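Local coordinates for protein putative HAD-hydrolase YfnB (Bacillus subtilis, PDB 3ED5) that is a putative hydrolase of the haloacid dehalogenase (HAD) superfamily that may act as a 5'-nucleotidase, at residues 107-112 and 142-147; 112-117 and 225-230. All coordinates share one frame; numbering follows the deposited sequence.

Contact 1 of 2, residues 107-112 and 142-147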
# COMPACT_ATOMS: atom_id res chain seq x y z
N GLY A 107 14.47 -7.53 2.81
CA GLY A 107 14.35 -8.76 2.01
C GLY A 107 13.44 -8.70 0.80
O GLY A 107 13.33 -9.72 0.09
N ALA A 108 12.77 -7.55 0.55
CA ALA A 108 11.77 -7.48 -0.54
C ALA A 108 12.36 -7.77 -1.92
O ALA A 108 11.74 -8.50 -2.71
CB ALA A 108 11.00 -6.13 -0.54
N PHE A 109 13.53 -7.22 -2.22
CA PHE A 109 14.07 -7.42 -3.59
C PHE A 109 14.39 -8.90 -3.83
O PHE A 109 13.99 -9.47 -4.87
CB PHE A 109 15.30 -6.54 -3.86
CG PHE A 109 15.75 -6.59 -5.28
CD1 PHE A 109 15.30 -5.64 -6.19
CD2 PHE A 109 16.62 -7.61 -5.72
CE1 PHE A 109 15.71 -5.67 -7.53
CE2 PHE A 109 17.01 -7.66 -7.06
CZ PHE A 109 16.56 -6.67 -7.96
N ASP A 110 15.09 -9.52 -2.89
CA ASP A 110 15.46 -10.93 -3.06
C ASP A 110 14.20 -11.83 -3.11
O ASP A 110 14.13 -12.78 -3.93
CB ASP A 110 16.41 -11.39 -1.95
CG ASP A 110 17.78 -10.72 -2.05
OD1 ASP A 110 18.13 -10.16 -3.12
OD2 ASP A 110 18.50 -10.76 -1.03
N LEU A 111 13.23 -11.51 -2.25
CA LEU A 111 11.96 -12.27 -2.22
C LEU A 111 11.26 -12.18 -3.57
O LEU A 111 10.96 -13.21 -4.20
CB LEU A 111 11.02 -11.80 -1.11
CG LEU A 111 9.65 -12.50 -1.22
CD1 LEU A 111 9.77 -13.88 -0.52
CD2 LEU A 111 8.49 -11.72 -0.75
N ILE A 112 10.99 -10.97 -4.03
CA ILE A 112 10.29 -10.78 -5.31
C ILE A 112 11.04 -11.45 -6.49
O ILE A 112 10.44 -12.11 -7.34
CB ILE A 112 10.01 -9.29 -5.55
CG1 ILE A 112 8.99 -8.76 -4.50
CG2 ILE A 112 9.57 -8.99 -6.99
CD1 ILE A 112 7.62 -9.54 -4.51
N PHE A 142 9.90 -3.05 -10.37
CA PHE A 142 8.91 -2.94 -11.46
C PHE A 142 8.88 -4.14 -12.45
O PHE A 142 7.82 -4.68 -12.70
CB PHE A 142 9.14 -1.64 -12.24
CG PHE A 142 8.13 -1.39 -13.31
CD1 PHE A 142 6.93 -0.75 -13.01
CD2 PHE A 142 8.37 -1.81 -14.62
CE1 PHE A 142 5.97 -0.52 -14.00
CE2 PHE A 142 7.42 -1.58 -15.62
CZ PHE A 142 6.22 -0.96 -15.30
N PRO A 143 10.03 -4.53 -13.01
CA PRO A 143 9.98 -5.55 -14.07
C PRO A 143 9.52 -6.95 -13.64
O PRO A 143 9.22 -7.81 -14.51
CB PRO A 143 11.43 -5.61 -14.57
CG PRO A 143 12.07 -4.38 -14.05
CD PRO A 143 11.43 -4.13 -12.74
N PHE A 144 9.49 -7.21 -12.33
CA PHE A 144 9.17 -8.55 -11.84
C PHE A 144 7.66 -8.83 -11.86
O PHE A 144 7.25 -9.97 -11.64
CB PHE A 144 9.71 -8.75 -10.40
CG PHE A 144 11.20 -8.72 -10.31
CD1 PHE A 144 11.97 -9.79 -10.76
CD2 PHE A 144 11.85 -7.63 -9.75
CE1 PHE A 144 13.38 -9.77 -10.67
CE2 PHE A 144 13.25 -7.59 -9.67
CZ PHE A 144 14.02 -8.67 -10.12
N PHE A 145 6.86 -7.79 -12.08
CA PHE A 145 5.37 -7.91 -12.07
C PHE A 145 4.77 -7.96 -13.45
O PHE A 145 5.15 -7.19 -14.35
CB PHE A 145 4.78 -6.76 -11.25
CG PHE A 145 5.23 -6.79 -9.83
CD1 PHE A 145 4.53 -7.57 -8.89
CD2 PHE A 145 6.39 -6.12 -9.42
CE1 PHE A 145 4.97 -7.65 -7.55
CE2 PHE A 145 6.83 -6.17 -8.05
CZ PHE A 145 6.13 -6.95 -7.12
N LYS A 146 3.87 -8.92 -13.64
CA LYS A 146 3.14 -9.08 -14.89
C LYS A 146 2.22 -7.91 -15.21
O LYS A 146 2.05 -7.54 -16.37
CB LYS A 146 2.33 -10.35 -14.84
CG LYS A 146 3.15 -11.61 -14.72
CD LYS A 146 3.37 -12.28 -16.02
CE LYS A 146 2.37 -13.41 -16.25
NZ LYS A 146 0.95 -12.89 -16.33
N ASP A 147 1.61 -7.33 -14.18
CA ASP A 147 0.75 -6.15 -14.33
C ASP A 147 0.63 -5.40 -13.00
O ASP A 147 0.96 -5.95 -11.93
CB ASP A 147 -0.63 -6.54 -14.89
CG ASP A 147 -1.25 -5.47 -15.77
OD1 ASP A 147 -0.91 -4.25 -15.68
OD2 ASP A 147 -2.12 -5.87 -16.56
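Ile112 meets two consecutive phenylalanines: its CG2 wedges against the base of Phe144 and also reaches Phe145, while CD1 meets Phe145. Ile112 CG2 lies 3.4 Å from Phe144 CB, oblique to the ring. With CG1 beside the backbone N (chi1 -67°), CG2 is left anti to that N and faces Phe144, and Ile112 CD1 comes to 4.0 Å from Phe145 CZ, the two side chains crossing at about a right angle. One turn earlier on the helix, Phe109 takes up the far end of Phe144. Its CG stands anti to the backbone N (chi1 -173°), which carries the ring over to meet the edge of Phe144 with its face. This is an offset edge-to-face pair, with centroids 5.5 Å apart and planes at 85°; Phe109 CE1 and Phe144 CE2 are 3.8 Å apart. The contact belongs to the Rossmann-like core of the HAD fold, where helix 108-116 packs beside the loop leading into the outermost strand 147-150. Phe12 of strand 9-12 touches both Ile112 and Phe145, and Phe145 lies about 9 Å, side chain to side chain, from Asp13, the probable nucleophile. Were Phe144 an alanine, Phe109 would probably lose the ring edge that meets its face, and a gap would be likely to open beside the helix. Phe145 also reaches Leu121 and Ile123 of strand 120-125.

Contact 2 of 2, residues 112-117 and 225-230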
# COMPACT_ATOMS: atom_id res chain seq x y z
N ILE A 112 10.99 -10.97 -4.03
CA ILE A 112 10.29 -10.78 -5.31
C ILE A 112 11.04 -11.45 -6.49
O ILE A 112 10.44 -12.11 -7.34
CB ILE A 112 10.01 -9.29 -5.55
CG1 ILE A 112 8.99 -8.76 -4.50
CG2 ILE A 112 9.57 -8.99 -6.99
CD1 ILE A 112 7.62 -9.54 -4.51
N SER A 113 12.37 -11.28 -6.53
CA SER A 113 13.18 -11.90 -7.59
C SER A 113 13.03 -13.43 -7.58
O SER A 113 12.88 -14.07 -8.65
CB SER A 113 14.65 -11.52 -7.40
OG SER A 113 15.44 -12.20 -8.35
N ASN A 114 13.09 -14.02 -6.39
CA ASN A 114 12.89 -15.47 -6.26
C ASN A 114 11.47 -15.89 -6.66
O ASN A 114 11.29 -16.85 -7.40
CB ASN A 114 13.23 -15.93 -4.82
CG ASN A 114 14.73 -16.10 -4.59
OD1 ASN A 114 15.49 -16.31 -5.54
ND2 ASN A 114 15.16 -16.01 -3.32
N LEU A 115 10.46 -15.16 -6.18
CA LEU A 115 9.07 -15.57 -6.48
C LEU A 115 8.69 -15.44 -7.94
O LEU A 115 7.89 -16.25 -8.46
CB LEU A 115 8.08 -14.81 -5.60
CG LEU A 115 8.23 -14.95 -4.08
CD1 LEU A 115 7.09 -14.19 -3.39
CD2 LEU A 115 8.28 -16.41 -3.61
N GLN A 116 9.27 -14.45 -8.63
CA GLN A 116 8.99 -14.23 -10.03
C GLN A 116 9.32 -15.50 -10.86
O GLN A 116 8.72 -15.73 -11.90
CB GLN A 116 9.75 -12.99 -10.53
CG GLN A 116 9.45 -12.55 -11.96
CD GLN A 116 10.23 -13.34 -13.01
OE1 GLN A 116 11.29 -13.91 -12.73
NE2 GLN A 116 9.69 -13.39 -14.23
N GLN A 117 10.30 -16.27 -10.40
CA GLN A 117 10.72 -17.50 -11.10
C GLN A 117 9.68 -18.60 -11.03
O GLN A 117 9.73 -19.55 -11.84
CB GLN A 117 12.02 -18.01 -10.49
CG GLN A 117 13.10 -16.95 -10.41
CD GLN A 117 14.19 -17.19 -11.39
OE1 GLN A 117 14.23 -16.57 -12.45
NE2 GLN A 117 15.08 -18.12 -11.06
N GLU A 225 9.26 -15.20 5.47
CA GLU A 225 8.34 -16.24 5.96
C GLU A 225 7.42 -16.76 4.83
O GLU A 225 6.78 -17.80 5.00
CB GLU A 225 7.49 -15.72 7.12
CG GLU A 225 8.32 -15.36 8.36
CD GLU A 225 7.44 -14.72 9.42
OE1 GLU A 225 6.38 -15.28 9.72
OE2 GLU A 225 7.78 -13.65 9.92
N LEU A 226 7.34 -16.05 3.70
CA LEU A 226 6.55 -16.52 2.57
C LEU A 226 7.07 -17.79 1.92
O LEU A 226 6.28 -18.53 1.33
CB LEU A 226 6.38 -15.45 1.51
CG LEU A 226 5.31 -14.42 1.82
CD1 LEU A 226 5.46 -13.27 0.81
CD2 LEU A 226 3.86 -15.00 1.78
N TYR A 227 8.39 -18.05 2.02
CA TYR A 227 8.95 -19.28 1.41
C TYR A 227 8.23 -20.51 1.96
O TYR A 227 7.80 -21.39 1.20
CB TYR A 227 10.46 -19.38 1.61
CG TYR A 227 11.20 -18.30 0.86
CD1 TYR A 227 11.12 -18.23 -0.53
CD2 TYR A 227 11.98 -17.36 1.54
CE1 TYR A 227 11.78 -17.23 -1.25
CE2 TYR A 227 12.67 -16.35 0.83
CZ TYR A 227 12.56 -16.31 -0.57
OH TYR A 227 13.20 -15.33 -1.30
N HIS A 228 8.09 -20.57 3.28
CA HIS A 228 7.40 -21.71 3.87
C HIS A 228 5.92 -21.75 3.56
O HIS A 228 5.39 -22.82 3.30
CB HIS A 228 7.66 -21.78 5.39
CG HIS A 228 9.03 -22.28 5.72
ND1 HIS A 228 9.60 -22.10 6.96
CD2 HIS A 228 9.95 -22.93 4.97
CE1 HIS A 228 10.80 -22.66 6.97
NE2 HIS A 228 11.04 -23.17 5.78
N ILE A 229 5.24 -20.60 3.60
CA ILE A 229 3.80 -20.56 3.31
C ILE A 229 3.52 -20.99 1.88
O ILE A 229 2.52 -21.70 1.60
CB ILE A 229 3.25 -19.14 3.61
CG1 ILE A 229 3.14 -18.98 5.15
CG2 ILE A 229 1.90 -18.85 2.95
CD1 ILE A 229 3.03 -17.52 5.57
N LEU A 230 4.42 -20.61 0.98
CA LEU A 230 4.26 -20.92 -0.45
C LEU A 230 4.85 -22.29 -0.79
O LEU A 230 4.70 -22.77 -1.94
CB LEU A 230 4.93 -19.83 -1.29
CG LEU A 230 4.29 -18.44 -1.13
CD1 LEU A 230 5.10 -17.43 -1.95
CD2 LEU A 230 2.82 -18.43 -1.56
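Tyr227 brings the hydroxyl end of its ring against the side chain of Asn114, and one bond joins them. Asn114 ND2 donates to Tyr227 OH over 2.9 Å, with an N-H...O angle of 174°, nearly straight. The hydroxyl lies almost in the amide plane of Asn114, so the N-H is well aimed, although the amide and ring planes are turned well away from each other. Packing accompanies the bond: Asn114 CB sits 3.6 Å from Tyr227 OH, and the two side chains cross at about a right angle. On Tyr227, CG is beside the backbone N (chi1 -66°), an orientation that sends the ring across to the other helix. The hydroxyl belongs to a residue buried in the protein, and the amide of the partly exposed Asn114 supplies it with a polar partner.

Further along both helices the contact is purely apolar. Leu115 CD2 approaches Leu230 CD1 to 3.7 Å, the two leucines also crossing at about a right angle, and the same Leu115 methyl, CD2, lies more loosely, 4.3 Å from Tyr227 CE1. Beneath them is the sheet: Leu10 touches both leucines, and Phe12 and Leu121 also meet Leu115. Near the chain's end, Asn234 touches both Asn114 and Tyr227.

The short axes of 112-116 and 226-230 come within 12.1 Å of each other and lie only 20° from parallel, a wide spacing filled by side chains rather than by close backbone packing. Neighbouring helices lying side by side on one face of a parallel sheet are a hallmark of the three-layer α/β/α sandwich, here the Rossmann-like core of a HAD hydrolase.

Overall arrangement
Helix 108-116 is the element common to the two contacts, whose centres lie 10 Å apart; Ile112 lies in both ranges, though it packs in contact 1 only. Contact 1 ties this helix to the loop before edge strand 147-150, whereas contact 2 ties it to the C-terminal helix 226-230, which follows strand 218-220 at the other edge of the six-stranded parallel sheet. Along the chain their segments alternate: 107-112, 112-117, 142-147, then 225-230. The contacts also touch directly, as where Leu111 CD2 packs 3.7 Å from Leu226 CD1. The general principle is that a single helix can join sequence-distant parts of an α/β core, here the loop before one edge strand and the C-terminal helix, which itself rests on strands 9-12 and 218-220.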